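Local coordinates for protein Pre-mRNA splicing factor PRP8 (Cyanidioschyzon merolae, PDB 6NQI) that probably binds U2, U5 and U6 snRNAs and the intron as a core component of the spliceosome, and is represented here by its RNase H-like domain, at residues Val14-Ala19 with Trp60-His65; Thr35-Val40 with Arg71-Glu76; Ser156-Leu161 with Leu199-Trp204. One frame throughout, in Å; residues are numbered along the deposited sequence.

Contact 1: Val14-Ala19 with Trp60-His65. With BME (beta-mercaptoethanol), chain C.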
ATOM      1  N   VAL A  14       2.712   4.862   2.438  1.00 45.07           N
ATOM      2  CA  VAL A  14       2.587   5.143   1.018  1.00 45.41           C
ATOM      3  C   VAL A  14       3.846   4.679   0.302  1.00 47.57           C
ATOM      4  O   VAL A  14       4.965   5.046   0.694  1.00 46.10           O
ATOM      5  CB  VAL A  14       2.318   6.629   0.764  1.00 40.98           C
ATOM      6  CG1 VAL A  14       1.833   6.811  -0.711  1.00 40.17           C
ATOM      7  CG2 VAL A  14       1.343   7.185   1.826  1.00 38.52           C
ATOM      8  N   ASP A  15       3.663   3.835  -0.714  1.00 52.05           N
ATOM      9  CA  ASP A  15       4.762   3.240  -1.473  1.00 52.24           C
ATOM     10  C   ASP A  15       4.460   3.433  -2.954  1.00 49.85           C
ATOM     11  O   ASP A  15       3.483   2.878  -3.473  1.00 51.52           O
ATOM     12  CB  ASP A  15       4.925   1.755  -1.111  1.00 56.89           C
ATOM     13  CG  ASP A  15       6.222   1.143  -1.629  1.00 57.04           C
ATOM     14  OD1 ASP A  15       6.850   1.693  -2.554  1.00 54.58           O
ATOM     15  OD2 ASP A  15       6.642   0.090  -1.092  1.00 60.30           O
ATOM     16  N   ASP A  16       5.281   4.228  -3.633  1.00 58.87           N
ATOM     17  CA  ASP A  16       5.078   4.474  -5.053  1.00 60.81           C
ATOM     18  C   ASP A  16       6.199   3.900  -5.906  1.00 62.82           C
ATOM     19  O   ASP A  16       6.240   4.153  -7.105  1.00 64.80           O
ATOM     20  CB  ASP A  16       4.892   5.978  -5.310  1.00 60.57           C
ATOM     21  CG  ASP A  16       6.167   6.779  -5.115  1.00 60.42           C
ATOM     22  OD1 ASP A  16       7.125   6.263  -4.490  1.00 59.28           O
ATOM     23  OD2 ASP A  16       6.190   7.951  -5.564  1.00 62.21           O
ATOM     24  N   ARG A  17       7.063   3.076  -5.324  1.00 50.84           N
ATOM     25  CA  ARG A  17       8.220   2.525  -6.016  1.00 52.05           C
ATOM     26  C   ARG A  17       7.863   1.676  -7.245  1.00 54.62           C
ATOM     27  O   ARG A  17       8.771   1.282  -7.991  1.00 55.52           O
ATOM     28  CB  ARG A  17       9.042   1.713  -5.026  1.00 51.69           C
ATOM     29  CG  ARG A  17       9.748   2.577  -4.039  1.00 49.65           C
ATOM     30  CD  ARG A  17      10.488   1.764  -3.017  1.00 49.98           C
ATOM     31  NE  ARG A  17       9.598   1.176  -2.020  1.00 50.65           N
ATOM     32  CZ  ARG A  17      10.048   0.549  -0.935  1.00 51.78           C
ATOM     33  NH1 ARG A  17      11.363   0.456  -0.745  1.00 51.91           N
ATOM     34  NH2 ARG A  17       9.201   0.038  -0.039  1.00 53.38           N
ATOM     35  N   THR A  18       6.584   1.375  -7.459  1.00 51.27           N
ATOM     36  CA  THR A  18       6.089   0.720  -8.662  1.00 53.64           C
ATOM     37  C   THR A  18       5.129   1.635  -9.418  1.00 54.59           C
ATOM     38  O   THR A  18       4.141   1.192 -10.013  1.00 55.87           O
ATOM     39  CB  THR A  18       5.397  -0.601  -8.324  1.00 55.35           C
ATOM     40  OG1 THR A  18       4.284  -0.353  -7.452  1.00 54.93           O
ATOM     41  CG2 THR A  18       6.370  -1.577  -7.697  1.00 55.62           C
ATOM     42  N   ALA A  19       5.427   2.927  -9.455  1.00 46.45           N
ATOM     43  CA  ALA A  19       4.546   3.794 -10.216  1.00 48.64           C
ATOM     44  C   ALA A  19       4.887   3.735 -11.703  1.00 50.46           C
ATOM     45  O   ALA A  19       3.991   3.845 -12.549  1.00 52.18           O
ATOM     46  CB  ALA A  19       4.626   5.223  -9.677  1.00 47.98           C
ATOM     47  N   TRP A  60       5.515  13.897  -7.805  1.00 48.76           N
ATOM     48  CA  TRP A  60       4.404  14.834  -7.746  1.00 47.18           C
ATOM     49  C   TRP A  60       3.063  14.133  -7.910  1.00 43.32           C
ATOM     50  O   TRP A  60       2.091  14.503  -7.240  1.00 42.19           O
ATOM     51  CB  TRP A  60       4.586  15.932  -8.783  1.00 48.83           C
ATOM     52  CG  TRP A  60       5.549  16.971  -8.316  1.00 51.60           C
ATOM     53  CD1 TRP A  60       6.829  17.172  -8.752  1.00 54.00           C
ATOM     54  CD2 TRP A  60       5.337  17.905  -7.263  1.00 51.42           C
ATOM     55  NE1 TRP A  60       7.413  18.207  -8.060  1.00 54.29           N
ATOM     56  CE2 TRP A  60       6.517  18.669  -7.133  1.00 52.53           C
ATOM     57  CE3 TRP A  60       4.257  18.178  -6.416  1.00 49.60           C
ATOM     58  CZ2 TRP A  60       6.644  19.691  -6.199  1.00 51.64           C
ATOM     59  CZ3 TRP A  60       4.379  19.190  -5.501  1.00 48.82           C
ATOM     60  CH2 TRP A  60       5.566  19.938  -5.393  1.00 51.03           C
ATOM     61  N   LYS A  61       2.979  13.124  -8.790  1.00 61.48           N
ATOM     62  CA  LYS A  61       1.737  12.352  -8.879  1.00 58.35           C
ATOM     63  C   LYS A  61       1.441  11.617  -7.576  1.00 56.47           C
ATOM     64  O   LYS A  61       0.281  11.523  -7.159  1.00 55.12           O
ATOM     65  CB  LYS A  61       1.755  11.366 -10.055  1.00 57.15           C
ATOM     66  CG  LYS A  61       1.446  12.004 -11.418  1.00 57.88           C
ATOM     67  CD  LYS A  61       0.636  11.065 -12.317  1.00 55.81           C
ATOM     68  CE  LYS A  61      -0.881  11.295 -12.236  1.00 55.07           C
ATOM     69  NZ  LYS A  61      -1.253  12.658 -12.718  1.00 55.94           N
ATOM     70  N   CYS A  62       2.468  11.108  -6.896  1.00 61.23           N
ATOM     71  CA  CYS A  62       2.210  10.468  -5.617  1.00 58.88           C
ATOM     72  C   CYS A  62       1.701  11.474  -4.584  1.00 59.44           C
ATOM     73  O   CYS A  62       0.742  11.193  -3.846  1.00 57.80           O
ATOM     74  CB  CYS A  62       3.466   9.775  -5.110  1.00 59.11           C
ATOM     75  SG  CYS A  62       3.114   8.907  -3.551  1.00 54.62           S
ATOM     76  N   ALA A  63       2.339  12.649  -4.512  1.00 41.83           N
ATOM     77  CA  ALA A  63       1.884  13.692  -3.591  1.00 42.72           C
ATOM     78  C   ALA A  63       0.437  14.087  -3.875  1.00 43.16           C
ATOM     79  O   ALA A  63      -0.384  14.230  -2.956  1.00 43.39           O
ATOM     80  CB  ALA A  63       2.807  14.904  -3.695  1.00 45.90           C
ATOM     81  N   GLU A  64       0.108  14.287  -5.157  1.00 58.11           N
ATOM     82  CA  GLU A  64      -1.250  14.669  -5.515  1.00 58.77           C
ATOM     83  C   GLU A  64      -2.244  13.551  -5.183  1.00 56.97           C
ATOM     84  O   GLU A  64      -3.367  13.821  -4.727  1.00 58.46           O
ATOM     85  CB  GLU A  64      -1.282  15.058  -6.994  1.00 58.97           C
ATOM     86  CG  GLU A  64      -2.493  15.872  -7.382  1.00 59.81           C
ATOM     87  CD  GLU A  64      -3.732  15.040  -7.651  1.00 58.87           C
ATOM     88  OE1 GLU A  64      -3.602  13.803  -7.891  1.00 56.97           O
ATOM     89  OE2 GLU A  64      -4.843  15.640  -7.649  1.00 60.18           O
ATOM     90  N   HIS A  65      -1.831  12.292  -5.349  1.00 47.43           N
ATOM     91  CA  HIS A  65      -2.714  11.172  -5.022  1.00 45.63           C
ATOM     92  C   HIS A  65      -3.011  11.115  -3.530  1.00 46.15           C
ATOM     93  O   HIS A  65      -4.175  10.982  -3.129  1.00 47.61           O
ATOM     94  CB  HIS A  65      -2.097   9.851  -5.513  1.00 42.58           C
ATOM     95  CG  HIS A  65      -2.810   8.623  -5.022  1.00 40.57           C
ATOM     96  ND1 HIS A  65      -2.182   7.649  -4.265  1.00 38.28           N
ATOM     97  CD2 HIS A  65      -4.102   8.229  -5.145  1.00 40.97           C
ATOM     98  CE1 HIS A  65      -3.052   6.698  -3.966  1.00 37.43           C
ATOM     99  NE2 HIS A  65      -4.227   7.032  -4.477  1.00 39.14           N
TER
HETATM  100  C1  BME C2101       5.322   7.174  -1.772  0.81 52.71           C
HETATM  101  C2  BME C2101       5.656   8.654  -1.780  0.81 52.71           C
HETATM  102  O1  BME C2101       6.569   6.528  -1.807  0.81 52.71           O
HETATM  103  S2  BME C2101       4.247   9.740  -2.112  0.81 52.71           S
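The carboxylate of D16 is met at both oxygens by C62 and the group it carries: OD2 lies 3.3 Å from C62 CB, while OD1 accepts a 2.8 Å hydrogen bond from O1 of a beta-mercaptoethanol molecule. A second pair of flat groups lies within 14-19 itself. R17 grips D15 side-on in a salt bridge, both oxygens lying near the guanidinium plane, though the carboxylate is tilted from it: R17 NE reaches D15 OD1 at 2.8 Å, and NH2 meets OD2 from above the carboxylate plane. The backbone N of R17 also donates to D15 OD1, approaching from the opposite face to NE; this is an Asx turn, and it leads into the type I turn D16-A19. An aspartate suits that place because one short side chain can hold both a turn amide and an arginine.

Across the contact, C62 sends SG off helix 54-71 toward the strand, with SG anti to the backbone N (chi1 -177°), and SG is joined to S2 of beta-mercaptoethanol by a 2.0 Å disulfide. V14 CG1 packs on the same sulfur at 3.8 Å, a modest apolar contact that fits a small branched residue in the buried face of a strand. D16 carries its carboxylate between the backbone N and the carbonyl carbon (chi1 70°), which turns it to the adduct. The N of D16 adds a weak bond to O1.

V14 also rests on I30, I82 and L84 of the flanking strands, so this is the seam where helix 54-71 lies on the central sheet. Chemically, the mixed disulfide means that the C62 thiol could be reached by a crystallisation reagent. The adduct, probably no natural ligand, links the helix through its hydroxyl to D16, whereas the protein's own atoms meet through a few close contacts.

Contact 2: Thr35-Val40 with Arg71-Glu76; sequences TGRLFV and RSQPTE
NH2 of R37 donates to OE1 of Q73 at 2.6 Å, with an N-H...O angle of 154°. The oxygen sits at the edge of the guanidinium and close to its plane, but the amide is turned steeply, the two planes standing 62° apart, and the donor is tilted from the carbonyl plane. The two side chains reach for each other from opposite directions, R37 from the start of strand 37-43 and Q73 from the loop that follows helix 54-71. Length suits both: their backbones are far apart, and two long side chains span the gap. Each is bent to do so, R37 at chi3 (50°) and Q73 at chi2.

F39, two residues on from R37 and on the same side of the strand, supports the pair. Its CZ lies 3.5 Å above one face of the guanidinium, toward the rim, so the phenyl edge is presented to the arginine. Q73 NE2 comes within 4.3 Å of F39 CZ, a looser contact. The ring also touches I30 and I139 and meets the ring of W12, which place it in the apolar layer of the sheet.

G36 and R37 both face E32 in a G1 beta bulge, where the positive phi of the first residue favours glycine. E32 holds R37 NE in a salt bridge and also bonds to T35 OG1. The guanidinium is therefore anchored on one nitrogen by a carboxylate and on another by a neutral amide, with an aromatic edge against its face. E32, with a long, weak ion pair from E77 to NH1, probably balances the charge, while Q73 helps to orient NH2 and tethers the loop to the hairpin.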
ATOM      1  N   THR A  35      -6.414  -0.425  10.342  1.00 48.76           N
ATOM      2  CA  THR A  35      -7.578  -1.153   9.850  1.00 49.87           C
ATOM      3  C   THR A  35      -7.261  -2.243   8.839  1.00 49.12           C
ATOM      4  O   THR A  35      -8.069  -3.154   8.661  1.00 49.77           O
ATOM      5  CB  THR A  35      -8.566  -0.186   9.195  1.00 51.51           C
ATOM      6  OG1 THR A  35      -7.883   0.554   8.171  1.00 47.04           O
ATOM      7  CG2 THR A  35      -9.105   0.761  10.201  1.00 52.19           C
ATOM      8  N   GLY A  36      -6.161  -2.118   8.116  1.00 54.20           N
ATOM      9  CA  GLY A  36      -5.812  -3.043   7.072  1.00 53.43           C
ATOM     10  C   GLY A  36      -6.275  -2.589   5.718  1.00 54.18           C
ATOM     11  O   GLY A  36      -6.060  -3.298   4.737  1.00 53.22           O
ATOM     12  N   ARG A  37      -6.851  -1.404   5.622  1.00 62.68           N
ATOM     13  CA  ARG A  37      -7.478  -0.999   4.381  1.00 62.30           C
ATOM     14  C   ARG A  37      -6.372  -0.673   3.398  1.00 60.67           C
ATOM     15  O   ARG A  37      -5.389  -0.040   3.764  1.00 60.41           O
ATOM     16  CB  ARG A  37      -8.393   0.187   4.654  1.00 62.52           C
ATOM     17  CG  ARG A  37      -9.450   0.423   3.639  1.00 60.68           C
ATOM     18  CD  ARG A  37     -10.492   1.414   4.136  1.00 61.32           C
ATOM     19  NE  ARG A  37      -9.884   2.628   4.672  1.00 57.99           N
ATOM     20  CZ  ARG A  37     -10.473   3.825   4.681  1.00 59.67           C
ATOM     21  NH1 ARG A  37     -11.685   3.991   4.149  1.00 64.93           N
ATOM     22  NH2 ARG A  37      -9.837   4.865   5.199  1.00 56.43           N
ATOM     23  N   LEU A  38      -6.472  -1.175   2.172  1.00 57.94           N
ATOM     24  CA  LEU A  38      -5.427  -1.001   1.166  1.00 56.60           C
ATOM     25  C   LEU A  38      -5.966  -0.232  -0.037  1.00 55.32           C
ATOM     26  O   LEU A  38      -6.947  -0.659  -0.653  1.00 55.42           O
ATOM     27  CB  LEU A  38      -4.863  -2.358   0.740  1.00 56.69           C
ATOM     28  CG  LEU A  38      -3.709  -2.237  -0.251  1.00 56.82           C
ATOM     29  CD1 LEU A  38      -2.514  -1.616   0.424  1.00 57.13           C
ATOM     30  CD2 LEU A  38      -3.332  -3.585  -0.875  1.00 57.51           C
ATOM     31  N   PHE A  39      -5.325   0.903  -0.366  1.00 55.84           N
ATOM     32  CA  PHE A  39      -5.649   1.716  -1.541  1.00 54.33           C
ATOM     33  C   PHE A  39      -4.674   1.382  -2.662  1.00 54.95           C
ATOM     34  O   PHE A  39      -3.502   1.786  -2.612  1.00 55.07           O
ATOM     35  CB  PHE A  39      -5.551   3.207  -1.224  1.00 52.71           C
ATOM     36  CG  PHE A  39      -6.371   3.643  -0.073  1.00 53.13           C
ATOM     37  CD1 PHE A  39      -7.697   3.966  -0.240  1.00 53.07           C
ATOM     38  CD2 PHE A  39      -5.822   3.707   1.193  1.00 54.43           C
ATOM     39  CE1 PHE A  39      -8.452   4.394   0.839  1.00 53.95           C
ATOM     40  CE2 PHE A  39      -6.567   4.119   2.275  1.00 55.86           C
ATOM     41  CZ  PHE A  39      -7.884   4.461   2.098  1.00 55.38           C
ATOM     42  N   VAL A  40      -5.167   0.691  -3.688  1.00 45.32           N
ATOM     43  CA  VAL A  40      -4.397   0.410  -4.891  1.00 46.96           C
ATOM     44  C   VAL A  40      -4.777   1.455  -5.926  1.00 46.80           C
ATOM     45  O   VAL A  40      -5.944   1.544  -6.339  1.00 46.65           O
ATOM     46  CB  VAL A  40      -4.661  -1.007  -5.416  1.00 48.31           C
ATOM     47  CG1 VAL A  40      -3.714  -1.322  -6.537  1.00 50.18           C
ATOM     48  CG2 VAL A  40      -4.493  -2.014  -4.316  1.00 48.25           C
ATOM     49  N   ARG A  71      -8.561  14.040   0.877  1.00 57.59           N
ATOM     50  CA  ARG A  71      -9.790  14.787   0.626  1.00 58.91           C
ATOM     51  C   ARG A  71     -11.016  13.893   0.630  1.00 59.11           C
ATOM     52  O   ARG A  71     -12.121  14.366   0.905  1.00 63.04           O
ATOM     53  CB  ARG A  71      -9.688  15.519  -0.707  1.00 59.22           C
ATOM     54  CG  ARG A  71      -8.794  16.735  -0.725  1.00 59.08           C
ATOM     55  CD  ARG A  71      -9.100  17.536  -1.961  1.00 60.26           C
ATOM     56  NE  ARG A  71      -8.641  18.918  -1.883  1.00 62.56           N
ATOM     57  CZ  ARG A  71      -7.689  19.427  -2.661  1.00 61.51           C
ATOM     58  NH1 ARG A  71      -7.092  18.638  -3.563  1.00 58.97           N
ATOM     59  NH2 ARG A  71      -7.335  20.716  -2.524  1.00 64.25           N
ATOM     60  N   SER A  72     -10.867  12.623   0.274  1.00 70.22           N
ATOM     61  CA  SER A  72     -12.038  11.744   0.233  1.00 70.42           C
ATOM     62  C   SER A  72     -12.400  11.105   1.576  1.00 71.09           C
ATOM     63  O   SER A  72     -13.377  10.350   1.622  1.00 72.27           O
ATOM     64  CB  SER A  72     -11.826  10.616  -0.766  1.00 68.74           C
ATOM     65  OG  SER A  72     -10.961   9.652  -0.185  1.00 67.22           O
ATOM     66  N   GLN A  73     -11.638  11.369   2.678  1.00 95.12           N
ATOM     67  CA  GLN A  73     -11.827  10.769   3.995  1.00 95.84           C
ATOM     68  C   GLN A  73     -12.623  11.676   4.923  1.00 99.80           C
ATOM     69  O   GLN A  73     -12.503  12.904   4.853  1.00101.21           O
ATOM     70  CB  GLN A  73     -10.482  10.471   4.652  1.00 94.77           C
ATOM     71  CG  GLN A  73      -9.660   9.388   3.955  1.00 92.61           C
ATOM     72  CD  GLN A  73     -10.280   8.023   4.044  1.00 91.83           C
ATOM     73  OE1 GLN A  73     -10.282   7.448   5.120  1.00 92.74           O
ATOM     74  NE2 GLN A  73     -10.775   7.474   2.922  1.00 90.37           N
ATOM     75  N   PRO A  74     -13.468  11.097   5.772  1.00 70.65           N
ATOM     76  CA  PRO A  74     -14.075  11.877   6.862  1.00 75.37           C
ATOM     77  C   PRO A  74     -13.018  12.282   7.883  1.00 73.62           C
ATOM     78  O   PRO A  74     -11.959  11.663   7.997  1.00 69.61           O
ATOM     79  CB  PRO A  74     -15.099  10.911   7.471  1.00 78.44           C
ATOM     80  CG  PRO A  74     -15.331   9.877   6.416  1.00 76.51           C
ATOM     81  CD  PRO A  74     -14.023   9.735   5.692  1.00 70.57           C
ATOM     82  N   THR A  75     -13.318  13.335   8.643  1.00 97.12           N
ATOM     83  CA  THR A  75     -12.335  13.823   9.609  1.00 96.24           C
ATOM     84  C   THR A  75     -12.030  12.788  10.696  1.00 95.08           C
ATOM     85  O   THR A  75     -10.895  12.720  11.181  1.00 92.56           O
ATOM     86  CB  THR A  75     -12.815  15.134  10.228  1.00101.85           C
ATOM     87  OG1 THR A  75     -14.115  14.940  10.789  1.00107.17           O
ATOM     88  CG2 THR A  75     -12.879  16.228   9.173  1.00102.98           C
ATOM     89  N   GLU A  76     -13.011  11.973  11.090  1.00101.29           N
ATOM     90  CA  GLU A  76     -12.734  10.905  12.049  1.00100.33           C
ATOM     91  C   GLU A  76     -11.896   9.767  11.469  1.00 94.94           C
ATOM     92  O   GLU A  76     -11.409   8.930  12.233  1.00 94.36           O
ATOM     93  CB  GLU A  76     -14.035  10.382  12.675  1.00105.21           C
ATOM     94  CG  GLU A  76     -14.734  11.413  13.611  1.00111.58           C
ATOM     95  CD  GLU A  76     -15.606  12.431  12.897  1.00115.51           C
ATOM     96  OE1 GLU A  76     -15.328  12.726  11.710  1.00112.61           O
ATOM     97  OE2 GLU A  76     -16.548  12.953  13.548  1.00121.97           O
TER

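Contact 3: Ser156-Leu161 with Leu199-Trp204; sequences SARFLL and LPETDW
R158 and W204 cross at about a right angle as side chains, yet their flat groups lie nearly parallel: the guanidinium rests on the indole with the planes 20° apart and the centres 4.6 Å apart. The overlap is offset, for NH1 of R158 stands 3.3 Å from W204 CG, near the rim of the ring system, and W204 CB lies over the guanidinium face. On the opposite face of the indole, L199 CD1 sits above the ring centre, so W204 is held between an arginine and a leucine. Tryptophan suits this position because its broad, electron-rich surface can take a cation on one side and an aliphatic group on the other.

E201 meets the same guanidinium at its edge instead of its face. NH2 of R158 donates to E201 OE1 at 2.9 Å in a salt bridge, nearly straight at 166°, OE1 accepting through its syn lone pair, on the side of OE2; NH1 of R158 makes a weak 3.4 Å bond to E201 OE2. The carboxylate is turned moderately from the guanidinium plane. E201 comes about one helical turn before W204, so one helix serves both edge and face; its chain bends at chi2 to arrive there.

R158 leaves its own helix with CG anti to the backbone N (chi1 -172°) and runs toward helix 201-210 before bending at chi3. Its NE has a further salt bridge to E208, and W146 joins it in a cation-pi contact; two carboxylates thus probably offset the charge of a buried arginine. W146 also meets W204 edge-to-face, while V150 touches both R158 and E201. The contact therefore fastens the start of helix 201-210, with P200 at its N-cap position, to the middle of helix 152-168, with W146 and V150, from the connection between strand 137-141 and that helix, packed alongside.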
ATOM      1  N   SER A 156      -1.438  -6.904  11.942  1.00 62.22           N
ATOM      2  CA  SER A 156      -0.426  -6.031  11.365  1.00 61.30           C
ATOM      3  C   SER A 156       0.862  -6.798  11.098  1.00 63.89           C
ATOM      4  O   SER A 156       1.425  -6.736   9.997  1.00 64.74           O
ATOM      5  CB  SER A 156      -0.179  -4.869  12.338  1.00 59.20           C
ATOM      6  OG  SER A 156       0.972  -4.120  12.010  1.00 59.11           O
ATOM      7  N   ALA A 157       1.342  -7.530  12.111  1.00 49.85           N
ATOM      8  CA  ALA A 157       2.583  -8.284  11.980  1.00 52.29           C
ATOM      9  C   ALA A 157       2.470  -9.365  10.910  1.00 54.57           C
ATOM     10  O   ALA A 157       3.437  -9.646  10.195  1.00 56.57           O
ATOM     11  CB  ALA A 157       2.963  -8.885  13.334  1.00 52.74           C
ATOM     12  N   ARG A 158       1.299  -9.994  10.801  1.00 61.38           N
ATOM     13  CA  ARG A 158       1.086 -11.030   9.800  1.00 63.93           C
ATOM     14  C   ARG A 158       1.192 -10.448   8.404  1.00 63.95           C
ATOM     15  O   ARG A 158       1.858 -11.007   7.522  1.00 66.32           O
ATOM     16  CB  ARG A 158      -0.287 -11.656   9.999  1.00 64.61           C
ATOM     17  CG  ARG A 158      -0.519 -12.858   9.144  1.00 67.77           C
ATOM     18  CD  ARG A 158      -1.876 -13.453   9.446  1.00 69.39           C
ATOM     19  NE  ARG A 158      -1.978 -13.993  10.794  1.00 68.74           N
ATOM     20  CZ  ARG A 158      -3.096 -14.503  11.294  1.00 69.29           C
ATOM     21  NH1 ARG A 158      -4.195 -14.535  10.558  1.00 70.12           N
ATOM     22  NH2 ARG A 158      -3.113 -14.978  12.531  1.00 68.96           N
ATOM     23  N   PHE A 159       0.513  -9.324   8.189  1.00 61.02           N
ATOM     24  CA  PHE A 159       0.609  -8.608   6.925  1.00 60.24           C
ATOM     25  C   PHE A 159       2.062  -8.278   6.612  1.00 61.96           C
ATOM     26  O   PHE A 159       2.524  -8.490   5.489  1.00 64.28           O
ATOM     27  CB  PHE A 159      -0.257  -7.354   7.022  1.00 56.26           C
ATOM     28  CG  PHE A 159      -0.382  -6.576   5.766  1.00 54.46           C
ATOM     29  CD1 PHE A 159      -1.399  -6.864   4.866  1.00 54.58           C
ATOM     30  CD2 PHE A 159       0.466  -5.520   5.498  1.00 52.82           C
ATOM     31  CE1 PHE A 159      -1.548  -6.135   3.717  1.00 52.77           C
ATOM     32  CE2 PHE A 159       0.319  -4.783   4.336  1.00 50.75           C
ATOM     33  CZ  PHE A 159      -0.688  -5.096   3.452  1.00 50.60           C
ATOM     34  N   LEU A 160       2.815  -7.802   7.606  1.00 62.96           N
ATOM     35  CA  LEU A 160       4.206  -7.426   7.355  1.00 64.78           C
ATOM     36  C   LEU A 160       5.053  -8.647   6.983  1.00 67.62           C
ATOM     37  O   LEU A 160       5.892  -8.580   6.068  1.00 67.69           O
ATOM     38  CB  LEU A 160       4.767  -6.711   8.586  1.00 63.16           C
ATOM     39  CG  LEU A 160       6.024  -5.835   8.466  1.00 62.42           C
ATOM     40  CD1 LEU A 160       5.920  -4.809   7.350  1.00 59.25           C
ATOM     41  CD2 LEU A 160       6.278  -5.119   9.768  1.00 60.91           C
ATOM     42  N   LEU A 161       4.841  -9.769   7.680  1.00 81.75           N
ATOM     43  CA  LEU A 161       5.557 -11.006   7.366  1.00 83.76           C
ATOM     44  C   LEU A 161       5.244 -11.471   5.953  1.00 85.06           C
ATOM     45  O   LEU A 161       6.132 -11.943   5.231  1.00 85.36           O
ATOM     46  CB  LEU A 161       5.194 -12.100   8.373  1.00 83.91           C
ATOM     47  CG  LEU A 161       5.817 -13.477   8.128  1.00 85.50           C
ATOM     48  CD1 LEU A 161       7.339 -13.396   8.115  1.00 85.37           C
ATOM     49  CD2 LEU A 161       5.343 -14.483   9.159  1.00 85.35           C
ATOM     50  N   LEU A 199      -9.233 -18.361   5.236  1.00 96.62           N
ATOM     51  CA  LEU A 199      -8.695 -19.519   5.950  1.00 98.53           C
ATOM     52  C   LEU A 199      -8.970 -19.460   7.460  1.00 96.01           C
ATOM     53  O   LEU A 199      -9.066 -18.372   8.041  1.00 92.06           O
ATOM     54  CB  LEU A 199      -7.179 -19.631   5.735  1.00 99.42           C
ATOM     55  CG  LEU A 199      -6.621 -19.728   4.319  1.00 99.56           C
ATOM     56  CD1 LEU A 199      -5.106 -19.699   4.401  1.00 98.79           C
ATOM     57  CD2 LEU A 199      -7.100 -20.981   3.612  1.00101.00           C
ATOM     58  N   PRO A 200      -9.065 -20.613   8.128  1.00114.49           N
ATOM     59  CA  PRO A 200      -9.159 -20.616   9.592  1.00112.37           C
ATOM     60  C   PRO A 200      -7.840 -20.187  10.210  1.00108.57           C
ATOM     61  O   PRO A 200      -6.807 -20.096   9.546  1.00107.14           O
ATOM     62  CB  PRO A 200      -9.488 -22.073   9.938  1.00118.99           C
ATOM     63  CG  PRO A 200      -9.930 -22.693   8.658  1.00120.89           C
ATOM     64  CD  PRO A 200      -9.190 -21.975   7.578  1.00118.71           C
ATOM     65  N   GLU A 201      -7.881 -19.943  11.521  1.00108.48           N
ATOM     66  CA  GLU A 201      -6.708 -19.393  12.193  1.00106.13           C
ATOM     67  C   GLU A 201      -5.594 -20.414  12.349  1.00106.93           C
ATOM     68  O   GLU A 201      -4.424 -20.032  12.402  1.00104.73           O
ATOM     69  CB  GLU A 201      -7.073 -18.848  13.574  1.00106.79           C
ATOM     70  CG  GLU A 201      -7.580 -17.421  13.597  1.00104.72           C
ATOM     71  CD  GLU A 201      -6.552 -16.385  13.129  1.00100.77           C
ATOM     72  OE1 GLU A 201      -5.366 -16.505  13.509  1.00 99.76           O
ATOM     73  OE2 GLU A 201      -6.942 -15.423  12.424  1.00 98.90           O
ATOM     74  N   THR A 202      -5.925 -21.704  12.448  1.00115.04           N
ATOM     75  CA  THR A 202      -4.881 -22.716  12.602  1.00116.20           C
ATOM     76  C   THR A 202      -3.976 -22.758  11.373  1.00114.19           C
ATOM     77  O   THR A 202      -2.745 -22.820  11.490  1.00113.20           O
ATOM     78  CB  THR A 202      -5.502 -24.087  12.883  1.00120.48           C
ATOM     79  OG1 THR A 202      -6.550 -24.350  11.942  1.00121.66           O
ATOM     80  CG2 THR A 202      -6.077 -24.126  14.287  1.00122.67           C
ATOM     81  N   ASP A 203      -4.575 -22.776  10.182  1.00109.17           N
ATOM     82  CA  ASP A 203      -3.782 -22.727   8.957  1.00107.27           C
ATOM     83  C   ASP A 203      -2.996 -21.424   8.843  1.00103.38           C
ATOM     84  O   ASP A 203      -1.867 -21.430   8.343  1.00102.02           O
ATOM     85  CB  ASP A 203      -4.691 -22.940   7.748  1.00107.99           C
ATOM     86  CG  ASP A 203      -5.125 -24.396   7.597  1.00111.92           C
ATOM     87  OD1 ASP A 203      -4.338 -25.309   7.956  1.00113.48           O
ATOM     88  OD2 ASP A 203      -6.265 -24.622   7.148  1.00113.70           O
ATOM     89  N   TRP A 204      -3.563 -20.305   9.316  1.00 88.79           N
ATOM     90  CA  TRP A 204      -2.818 -19.047   9.367  1.00 85.39           C
ATOM     91  C   TRP A 204      -1.598 -19.169  10.278  1.00 85.25           C
ATOM     92  O   TRP A 204      -0.521 -18.660   9.956  1.00 83.13           O
ATOM     93  CB  TRP A 204      -3.736 -17.905   9.817  1.00 84.32           C
ATOM     94  CG  TRP A 204      -4.486 -17.233   8.669  1.00 83.01           C
ATOM     95  CD1 TRP A 204      -5.845 -17.056   8.551  1.00 84.32           C
ATOM     96  CD2 TRP A 204      -3.911 -16.660   7.487  1.00 80.46           C
ATOM     97  NE1 TRP A 204      -6.144 -16.411   7.367  1.00 82.75           N
ATOM     98  CE2 TRP A 204      -4.975 -16.162   6.700  1.00 80.32           C
ATOM     99  CE3 TRP A 204      -2.601 -16.524   7.017  1.00 78.54           C
ATOM    100  CZ2 TRP A 204      -4.764 -15.549   5.481  1.00 78.27           C
ATOM    101  CZ3 TRP A 204      -2.397 -15.914   5.809  1.00 76.50           C
ATOM    102  CH2 TRP A 204      -3.470 -15.430   5.053  1.00 76.32           C
TER

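From the N terminus, strand 11-21 opens contact 1, and the chain runs through the hairpin of strands 24-32 and 37-43 before helix 54-71 returns to close it. Contact 2 opens within that loop, at 35-40, and closes beyond the helix at 71-76, so the two cross; their centres are 16 Å apart. Together they secure helix 54-71 and its exit to one mixed sheet. Contact 3 follows in series, closing a later loop without strands, which holds helix 170-176 and residues not modelled. It lies across the chain's centre from contact 1, about 28 Å between centres, and ties the C-terminal helix to helix 152-168.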